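Local coordinates for CRISPR protein (Archaeoglobus fulgidus, PDB 4MJK) that probably serves as the Cas5 subunit of an archaeal type I-A Cascade complex, the CRISPR RNA-guided assembly of prokaryotic defence, at residues G3-V8 / K127-L132; K142-I147 / V160-V165; E187-L192 / L243-G248. All coordinates share one frame; numbering follows the deposited sequence.

Contact 1: residues G3-V8 / K127-L132; sequences GYLVDV and KIRWFL
L5 lays its CD2 methyl over one face of the F131 ring, 3.8 Å from the ring centroid, a CH-pi contact set toward the rim, with F131 CG 3.4 Å from that methyl. Further along the same face of the sheet, D7 and R129 run side by side and point the same way. R129 CG stands anti to the backbone N (chi1 178°) and the chain bends at chi3; R129 NE then meets D7 OD1 at 2.6 Å, on the syn lone pair and in the guanidinium plane. R129 NH2 reaches D7 OD2 at 3.2 Å, so the grip is side-on and the two flat groups lie nearly coplanar, 14° apart. On the other face, V8 CG2 rests 4.0 Å from CZ3 of W130, whose indole also stacks with F36. Antiparallel hydrogen-bonded pairs at Y4-L132, V6-W130 and V8-I128 join strands 2-10 and 127-134, neighbours in the larger sheet of this Cas5-family protein, where 2-10 also pairs with 157-170. One face (Y4, V6, V8, I128, W130, L132) is buried; the other is mixed, L5 on the buried F131 ring next to the partly exposed D7-R129 pair, whose two-point hold would probably keep both charged groups from turning.

Contact 2: residues K142-I147 / V160-V165; sequences KILWKI and VDVKKV
Segment 142-147 leaves a short, weakly bonded helix through a type I turn from L144 to I147, and passes beside strand 160-165 without any hydrogen bond between them. The nearest CA atoms, those of W145 and V162, are 7.0 Å apart, so the side chains of L144 and W145 make the join, W145 partly on the strand's backbone. V162 receives them with both methyls. Its CG2 sits over one face of the W145 indole, 3.5 Å from the centroid of the five-membered ring and 11° off the normal, a CH-pi contact. V162 CG1, anti to the backbone N (chi1 -179°), meets L144 CD1 at 3.7 Å, the two side chains crossing at about a right angle. The six-membered part of the indole continues along the strand: W145 CH2 lies 3.5 Å from D161 CA, and W145 CZ3 3.7 Å from V160 C. There V160 and D161 both face D7 of strand 2-10, a classic beta bulge. Strand 157-170 thus pairs with strand 2-10 while its V162 side chain meets L144 at the end of helix 141-144 and W145 just after it; I143 and I147 pack against helix 33-46.

Contact 3: residues E187-L192 / L243-G248; sequences ELRGIL and LVEVGG
A classic beta bulge interrupts this antiparallel pair of strands, with R189 and G190 both facing L243. Before the bulge, E187 and E245 form a regular hydrogen-bonded pair: E187 N gives to E245 O at 2.9 Å, and E245 N returns to E187 O. At the bulge, L243 O receives R189 N at 2.9 Å, with a bent N-H...O angle of 132°, and G190 N only weakly at 3.4 Å. L243 N then closes the pairing on G190 O at 2.8 Å.

L243 and L192 extend the contact beyond the G190-L243 pair, their side chains crossing at about a right angle; the backbone of L192 goes on to pair with E241. L192 CD1 touches L243 CG at 3.6 Å, and L192 CD2 meets L243 CD1 at 3.8 Å. An alanine at L243 would probably leave L192 without this apolar partner and its side chain freer to turn.

The extra residue of the bulge turns R189 toward the neighbouring strand. Its CG is anti to the carbonyl carbon (chi1 -60°), and the bend at chi2 puts R189 CD 3.7 Å from E245 OE1. That oxygen lies well out of the guanidinium plane, so the attraction is one of charge without a directed N-H. E187 and E245 run side by side, though the end of E187 is less surely placed. On the opposite face, V244 CG1 packs 3.5 Å from E187 O, and V244 also reaches I261 of strand 258-263. The arrangement is that of a bulged edge strand: 186-193 borders a small antiparallel sheet, with 241-246 between it and 174-176.

How the contacts relate
Contacts 1 and 2 share one antiparallel sheet, in which strand 2-10 lies between 127-134 and 157-170. Their centres are 8 Å apart; G3 O meets V165 N and D7 N meets D161 O in probable hydrogen bonds, while Y4 packs on L144. Contact 2 opens along the chain after contact 1 has closed. Contact 1 joins two strands of the main sheet, and contact 2 sets helix 141-144 and the turn after it against a third. Contact 3 comes last, its centre about 22 Å from that of contact 1 and about 30 Å from that of contact 2. Its three-stranded sheet touches neither, but packs through V244 and V246 on strand 258-263 of the larger sheet.

Contact 1: residues G3-V8 / K127-L132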
loop_
_atom_site.group_PDB
_atom_site.type_symbol
_atom_site.label_atom_id
_atom_site.label_comp_id
_atom_site.label_asym_id
_atom_site.label_seq_id
_atom_site.Cartn_x
_atom_site.Cartn_y
_atom_site.Cartn_z
ATOM N N GLY A 3 -21.381 16.553 16.540
ATOM C CA GLY A 3 -20.576 15.420 16.129
ATOM C C GLY A 3 -20.493 15.341 14.613
ATOM O O GLY A 3 -21.403 15.769 13.903
ATOM N N TYR A 4 -19.386 14.803 14.121
ATOM C CA TYR A 4 -19.241 14.493 12.707
ATOM C C TYR A 4 -18.812 13.047 12.581
ATOM O O TYR A 4 -17.874 12.622 13.258
ATOM C CB TYR A 4 -18.163 15.372 12.081
ATOM C CG TYR A 4 -18.399 16.854 12.239
ATOM C CD1 TYR A 4 -18.033 17.515 13.400
ATOM C CD2 TYR A 4 -18.993 17.589 11.223
ATOM C CE1 TYR A 4 -18.252 18.873 13.547
ATOM C CE2 TYR A 4 -19.212 18.942 11.356
ATOM C CZ TYR A 4 -18.843 19.581 12.517
ATOM O OH TYR A 4 -19.063 20.936 12.646
ATOM N N LEU A 5 -19.508 12.304 11.729
ATOM C CA LEU A 5 -19.101 10.969 11.318
ATOM C C LEU A 5 -18.554 11.045 9.896
ATOM O O LEU A 5 -19.256 11.464 8.966
ATOM C CB LEU A 5 -20.295 10.034 11.333
ATOM C CG LEU A 5 -20.944 9.864 12.701
ATOM C CD1 LEU A 5 -22.287 9.201 12.511
ATOM C CD2 LEU A 5 -20.044 9.036 13.615
ATOM N N VAL A 6 -17.294 10.669 9.733
ATOM C CA VAL A 6 -16.629 10.800 8.442
ATOM C C VAL A 6 -16.094 9.438 7.999
ATOM O O VAL A 6 -15.235 8.845 8.674
ATOM C CB VAL A 6 -15.469 11.787 8.534
ATOM C CG1 VAL A 6 -14.893 12.073 7.139
ATOM C CG2 VAL A 6 -15.920 13.097 9.230
ATOM N N ASP A 7 -16.610 8.941 6.881
ATOM C CA ASP A 7 -16.157 7.678 6.306
ATOM C C ASP A 7 -15.081 7.948 5.253
ATOM O O ASP A 7 -15.290 8.700 4.288
ATOM C CB ASP A 7 -17.323 6.910 5.667
ATOM C CG ASP A 7 -18.247 6.263 6.700
ATOM O OD1 ASP A 7 -18.010 6.426 7.920
ATOM O OD2 ASP A 7 -19.221 5.597 6.289
ATOM N N VAL A 8 -13.929 7.317 5.429
ATOM C CA VAL A 8 -12.788 7.606 4.580
ATOM C C VAL A 8 -12.295 6.324 3.916
ATOM O O VAL A 8 -12.031 5.325 4.582
ATOM C CB VAL A 8 -11.638 8.244 5.384
ATOM C CG1 VAL A 8 -10.462 8.561 4.458
ATOM C CG2 VAL A 8 -12.107 9.517 6.072
ATOM N N LYS A 127 -11.692 1.043 4.301
ATOM C CA LYS A 127 -12.365 2.215 4.833
ATOM C C LYS A 127 -12.272 2.295 6.354
ATOM O O LYS A 127 -12.344 1.280 7.038
ATOM C CB LYS A 127 -13.847 2.198 4.436
ATOM C CG LYS A 127 -14.090 2.489 2.960
ATOM C CD LYS A 127 -15.587 2.634 2.679
ATOM C CE LYS A 127 -16.324 1.337 2.981
ATOM N NZ LYS A 127 -17.809 1.537 3.103
ATOM N N ILE A 128 -12.120 3.515 6.859
ATOM C CA ILE A 128 -12.133 3.785 8.297
ATOM C C ILE A 128 -13.148 4.890 8.581
ATOM O O ILE A 128 -13.262 5.830 7.797
ATOM C CB ILE A 128 -10.727 4.255 8.793
ATOM C CG1 ILE A 128 -9.695 3.137 8.593
ATOM C CG2 ILE A 128 -10.802 4.683 10.276
ATOM C CD1 ILE A 128 -8.273 3.538 8.947
ATOM N N ARG A 129 -13.906 4.761 9.672
ATOM C CA ARG A 129 -14.845 5.801 10.076
ATOM C C ARG A 129 -14.322 6.560 11.298
ATOM O O ARG A 129 -13.942 5.939 12.305
ATOM C CB ARG A 129 -16.228 5.206 10.385
ATOM C CG ARG A 129 -17.253 6.261 10.870
ATOM C CD ARG A 129 -18.678 5.678 11.043
ATOM N NE ARG A 129 -19.170 5.113 9.787
ATOM C CZ ARG A 129 -20.048 4.119 9.705
ATOM N NH1 ARG A 129 -20.539 3.579 10.810
ATOM N NH2 ARG A 129 -20.436 3.659 8.523
ATOM N N TRP A 130 -14.307 7.887 11.210
ATOM C CA TRP A 130 -13.976 8.737 12.352
ATOM C C TRP A 130 -15.240 9.355 12.937
ATOM O O TRP A 130 -16.185 9.683 12.209
ATOM C CB TRP A 130 -13.016 9.862 11.961
ATOM C CG TRP A 130 -11.559 9.502 12.067
ATOM C CD1 TRP A 130 -10.732 9.700 13.139
ATOM C CD2 TRP A 130 -10.756 8.900 11.045
ATOM N NE1 TRP A 130 -9.457 9.251 12.848
ATOM C CE2 TRP A 130 -9.449 8.753 11.569
ATOM C CE3 TRP A 130 -11.017 8.466 9.744
ATOM C CZ2 TRP A 130 -8.404 8.180 10.833
ATOM C CZ3 TRP A 130 -9.966 7.914 9.000
ATOM C CH2 TRP A 130 -8.682 7.767 9.551
ATOM N N PHE A 131 -15.249 9.504 14.258
ATOM C CA PHE A 131 -16.347 10.138 14.970
ATOM C C PHE A 131 -15.673 11.201 15.821
ATOM O O PHE A 131 -14.937 10.884 16.771
ATOM C CB PHE A 131 -17.085 9.085 15.823
ATOM C CG PHE A 131 -18.328 9.591 16.531
ATOM C CD1 PHE A 131 -18.783 10.886 16.357
ATOM C CD2 PHE A 131 -19.043 8.743 17.372
ATOM C CE1 PHE A 131 -19.935 11.335 17.018
ATOM C CE2 PHE A 131 -20.206 9.186 18.027
ATOM C CZ PHE A 131 -20.642 10.484 17.846
ATOM N N LEU A 132 -15.884 12.460 15.435
ATOM C CA LEU A 132 -15.318 13.605 16.129
ATOM C C LEU A 132 -16.444 14.370 16.808
ATOM O O LEU A 132 -17.554 14.465 16.266
ATOM C CB LEU A 132 -14.585 14.538 15.152
ATOM C CG LEU A 132 -13.155 14.119 14.758
ATOM C CD1 LEU A 132 -13.192 12.865 13.908
ATOM C CD2 LEU A 132 -12.430 15.244 14.016
#

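Contact 2: residues K142-I147 / V160-V165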
loop_
_atom_site.group_PDB
_atom_site.type_symbol
_atom_site.label_atom_id
_atom_site.label_comp_id
_atom_site.label_asym_id
_atom_site.label_seq_id
_atom_site.Cartn_x
_atom_site.Cartn_y
_atom_site.Cartn_z
ATOM N N LYS A 142 -18.835 20.910 4.385
ATOM C CA LYS A 142 -18.308 20.792 3.035
ATOM C C LYS A 142 -16.799 20.575 3.030
ATOM O O LYS A 142 -16.277 19.870 2.172
ATOM C CB LYS A 142 -18.665 22.023 2.189
ATOM C CG LYS A 142 -17.747 23.220 2.379
ATOM C CD LYS A 142 -18.233 24.427 1.576
ATOM C CE LYS A 142 -17.548 25.725 2.008
ATOM N NZ LYS A 142 -16.109 25.804 1.601
ATOM N N ILE A 143 -16.102 21.195 3.978
ATOM C CA ILE A 143 -14.643 21.112 4.033
ATOM C C ILE A 143 -14.171 19.685 4.282
ATOM O O ILE A 143 -13.165 19.244 3.722
ATOM C CB ILE A 143 -14.039 22.016 5.138
ATOM C CG1 ILE A 143 -14.470 23.476 4.950
ATOM C CG2 ILE A 143 -12.518 21.907 5.139
ATOM C CD1 ILE A 143 -14.238 24.006 3.552
ATOM N N LEU A 144 -14.891 18.977 5.144
ATOM C CA LEU A 144 -14.562 17.595 5.461
ATOM C C LEU A 144 -14.501 16.759 4.189
ATOM O O LEU A 144 -13.640 15.890 4.059
ATOM C CB LEU A 144 -15.563 17.011 6.473
ATOM C CG LEU A 144 -15.526 17.627 7.881
ATOM C CD1 LEU A 144 -16.662 17.108 8.765
ATOM C CD2 LEU A 144 -14.177 17.380 8.550
ATOM N N TRP A 145 -15.382 17.044 3.232
ATOM C CA TRP A 145 -15.412 16.281 1.978
ATOM C C TRP A 145 -14.134 16.436 1.151
ATOM O O TRP A 145 -13.864 15.623 0.277
ATOM C CB TRP A 145 -16.600 16.692 1.124
ATOM C CG TRP A 145 -17.904 16.142 1.583
ATOM C CD1 TRP A 145 -18.842 16.776 2.351
ATOM C CD2 TRP A 145 -18.434 14.844 1.296
ATOM N NE1 TRP A 145 -19.920 15.952 2.553
ATOM C CE2 TRP A 145 -19.692 14.758 1.921
ATOM C CE3 TRP A 145 -17.961 13.745 0.566
ATOM C CZ2 TRP A 145 -20.493 13.620 1.834
ATOM C CZ3 TRP A 145 -18.754 12.615 0.490
ATOM C CH2 TRP A 145 -20.008 12.561 1.117
ATOM N N LYS A 146 -13.355 17.476 1.453
ATOM C CA LYS A 146 -12.195 17.868 0.652
ATOM C C LYS A 146 -10.862 17.276 1.125
ATOM O O LYS A 146 -9.779 17.690 0.679
ATOM C CB LYS A 146 -12.097 19.390 0.603
ATOM C CG LYS A 146 -13.250 20.075 -0.151
ATOM C CD LYS A 146 -12.989 21.582 -0.235
ATOM C CE LYS A 146 -14.030 22.307 -1.076
ATOM N NZ LYS A 146 -15.346 22.371 -0.385
ATOM N N ILE A 147 -10.936 16.315 2.034
ATOM C CA ILE A 147 -9.730 15.670 2.533
ATOM C C ILE A 147 -9.252 14.633 1.508
ATOM O O ILE A 147 -10.001 13.706 1.180
ATOM C CB ILE A 147 -10.003 15.008 3.881
ATOM C CG1 ILE A 147 -10.283 16.083 4.944
ATOM C CG2 ILE A 147 -8.823 14.115 4.298
ATOM C CD1 ILE A 147 -10.812 15.520 6.261
ATOM N N VAL A 160 -16.016 9.411 1.612
ATOM C CA VAL A 160 -17.183 8.861 0.926
ATOM C C VAL A 160 -18.498 9.124 1.648
ATOM O O VAL A 160 -19.557 8.868 1.104
ATOM C CB VAL A 160 -17.049 7.340 0.613
ATOM C CG1 VAL A 160 -15.875 7.082 -0.353
ATOM C CG2 VAL A 160 -16.922 6.513 1.899
ATOM N N ASP A 161 -18.435 9.625 2.875
ATOM C CA ASP A 161 -19.650 10.098 3.543
ATOM C C ASP A 161 -19.267 10.963 4.720
ATOM O O ASP A 161 -18.244 10.718 5.381
ATOM C CB ASP A 161 -20.543 8.939 4.000
ATOM C CG ASP A 161 -22.024 9.333 4.126
ATOM O OD1 ASP A 161 -22.404 10.484 3.810
ATOM O OD2 ASP A 161 -22.824 8.462 4.517
ATOM N N VAL A 162 -20.072 12.000 4.940
ATOM C CA VAL A 162 -19.945 12.873 6.084
ATOM C C VAL A 162 -21.344 13.080 6.634
ATOM O O VAL A 162 -22.288 13.319 5.876
ATOM C CB VAL A 162 -19.382 14.260 5.709
ATOM C CG1 VAL A 162 -19.235 15.126 6.962
ATOM C CG2 VAL A 162 -18.040 14.146 4.955
ATOM N N LYS A 163 -21.484 12.987 7.951
ATOM C CA LYS A 163 -22.764 13.260 8.589
ATOM C C LYS A 163 -22.542 14.104 9.834
ATOM O O LYS A 163 -21.744 13.744 10.715
ATOM C CB LYS A 163 -23.468 11.943 8.922
ATOM C CG LYS A 163 -24.906 12.069 9.394
ATOM C CD LYS A 163 -25.471 10.688 9.743
ATOM C CE LYS A 163 -26.835 10.787 10.436
ATOM N NZ LYS A 163 -27.872 11.448 9.587
ATOM N N LYS A 164 -23.220 15.246 9.890
ATOM C CA LYS A 164 -23.227 16.078 11.084
ATOM C C LYS A 164 -24.362 15.588 11.983
ATOM O O LYS A 164 -25.496 15.409 11.525
ATOM C CB LYS A 164 -23.420 17.547 10.707
ATOM C CG LYS A 164 -23.123 18.541 11.816
ATOM C CD LYS A 164 -23.315 19.979 11.331
ATOM C CE LYS A 164 -22.354 20.301 10.185
ATOM N NZ LYS A 164 -22.573 21.647 9.554
ATOM N N VAL A 165 -24.058 15.332 13.250
ATOM C CA VAL A 165 -25.047 14.749 14.158
ATOM C C VAL A 165 -25.116 15.493 15.484
ATOM O O VAL A 165 -24.126 16.059 15.942
ATOM C CB VAL A 165 -24.746 13.266 14.464
ATOM C CG1 VAL A 165 -24.935 12.406 13.221
ATOM C CG2 VAL A 165 -23.332 13.116 15.033
#

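Contact 3: residues E187-L192 / L243-G248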
loop_
_atom_site.group_PDB
_atom_site.type_symbol
_atom_site.label_atom_id
_atom_site.label_comp_id
_atom_site.label_asym_id
_atom_site.label_seq_id
_atom_site.Cartn_x
_atom_site.Cartn_y
_atom_site.Cartn_z
ATOM N N GLU A 187 -12.292 3.008 32.168
ATOM C CA GLU A 187 -11.940 1.627 32.478
ATOM C C GLU A 187 -12.606 0.630 31.540
ATOM O O GLU A 187 -13.835 0.560 31.470
ATOM C CB GLU A 187 -12.330 1.290 33.918
ATOM C CG GLU A 187 -11.982 -0.124 34.311
ATOM C CD GLU A 187 -12.278 -0.423 35.782
ATOM O OE1 GLU A 187 -11.484 -0.027 36.666
ATOM O OE2 GLU A 187 -13.306 -1.065 36.053
ATOM N N LEU A 188 -11.789 -0.148 30.838
ATOM C CA LEU A 188 -12.303 -1.218 29.989
ATOM C C LEU A 188 -12.752 -2.393 30.862
ATOM O O LEU A 188 -11.931 -3.197 31.286
ATOM C CB LEU A 188 -11.227 -1.662 28.983
ATOM C CG LEU A 188 -11.737 -2.172 27.630
ATOM C CD1 LEU A 188 -10.573 -2.379 26.641
ATOM C CD2 LEU A 188 -12.576 -3.454 27.803
ATOM N N ARG A 189 -14.057 -2.488 31.114
ATOM C CA ARG A 189 -14.626 -3.507 32.010
ATOM C C ARG A 189 -14.633 -4.930 31.432
ATOM O O ARG A 189 -14.382 -5.920 32.143
ATOM C CB ARG A 189 -16.050 -3.112 32.410
ATOM C CG ARG A 189 -16.127 -1.779 33.136
ATOM C CD ARG A 189 -15.528 -1.904 34.546
ATOM N NE ARG A 189 -16.261 -2.889 35.327
ATOM C CZ ARG A 189 -15.804 -3.510 36.410
ATOM N NH1 ARG A 189 -14.588 -3.259 36.889
ATOM N NH2 ARG A 189 -16.580 -4.392 37.021
ATOM N N GLY A 190 -14.933 -5.030 30.143
ATOM C CA GLY A 190 -14.934 -6.302 29.453
ATOM C C GLY A 190 -14.903 -6.147 27.938
ATOM O O GLY A 190 -15.555 -5.270 27.365
ATOM N N ILE A 191 -14.132 -6.998 27.283
ATOM C CA ILE A 191 -14.123 -7.034 25.826
ATOM C C ILE A 191 -15.238 -7.959 25.363
ATOM O O ILE A 191 -15.270 -9.137 25.744
ATOM C CB ILE A 191 -12.783 -7.549 25.301
ATOM C CG1 ILE A 191 -11.684 -6.530 25.634
ATOM C CG2 ILE A 191 -12.865 -7.867 23.776
ATOM C CD1 ILE A 191 -10.293 -6.980 25.295
ATOM N N LEU A 192 -16.164 -7.430 24.570
ATOM C CA LEU A 192 -17.273 -8.242 24.042
ATOM C C LEU A 192 -16.901 -8.978 22.752
ATOM O O LEU A 192 -17.286 -10.129 22.554
ATOM C CB LEU A 192 -18.507 -7.382 23.804
ATOM C CG LEU A 192 -19.051 -6.677 25.048
ATOM C CD1 LEU A 192 -20.092 -5.618 24.662
ATOM C CD2 LEU A 192 -19.645 -7.707 26.004
ATOM N N LEU A 243 -17.211 -3.095 26.622
ATOM C CA LEU A 243 -17.924 -2.370 27.660
ATOM C C LEU A 243 -16.938 -1.504 28.429
ATOM O O LEU A 243 -15.897 -1.979 28.891
ATOM C CB LEU A 243 -18.601 -3.350 28.613
ATOM C CG LEU A 243 -19.689 -4.214 27.977
ATOM C CD1 LEU A 243 -20.069 -5.369 28.909
ATOM C CD2 LEU A 243 -20.910 -3.355 27.636
ATOM N N VAL A 244 -17.250 -0.227 28.551
ATOM C CA VAL A 244 -16.308 0.695 29.168
ATOM C C VAL A 244 -17.018 1.532 30.215
ATOM O O VAL A 244 -18.132 2.018 29.981
ATOM C CB VAL A 244 -15.671 1.625 28.117
ATOM C CG1 VAL A 244 -14.671 2.544 28.772
ATOM C CG2 VAL A 244 -14.981 0.798 27.027
ATOM N N GLU A 245 -16.380 1.681 31.371
ATOM C CA GLU A 245 -16.895 2.548 32.420
ATOM C C GLU A 245 -16.214 3.906 32.302
ATOM O O GLU A 245 -14.985 3.993 32.249
ATOM C CB GLU A 245 -16.607 1.942 33.795
ATOM C CG GLU A 245 -17.674 2.186 34.832
ATOM C CD GLU A 245 -17.616 1.136 35.950
ATOM O OE1 GLU A 245 -16.529 0.990 36.564
ATOM O OE2 GLU A 245 -18.633 0.440 36.189
ATOM N N VAL A 246 -17.010 4.968 32.270
ATOM C CA VAL A 246 -16.463 6.296 32.000
ATOM C C VAL A 246 -16.860 7.306 33.078
ATOM O O VAL A 246 -18.043 7.492 33.359
ATOM C CB VAL A 246 -16.925 6.799 30.606
ATOM C CG1 VAL A 246 -16.316 8.150 30.288
ATOM C CG2 VAL A 246 -16.536 5.774 29.530
ATOM N N GLY A 247 -15.865 7.947 33.680
ATOM C CA GLY A 247 -16.113 8.974 34.682
ATOM C C GLY A 247 -14.914 9.900 34.793
ATOM O O GLY A 247 -14.044 9.883 33.937
ATOM N N GLY A 248 -14.857 10.701 35.851
ATOM C CA GLY A 248 -13.749 11.621 36.037
ATOM C C GLY A 248 -13.773 12.718 34.999
ATOM O O GLY A 248 -14.811 13.323 34.780
#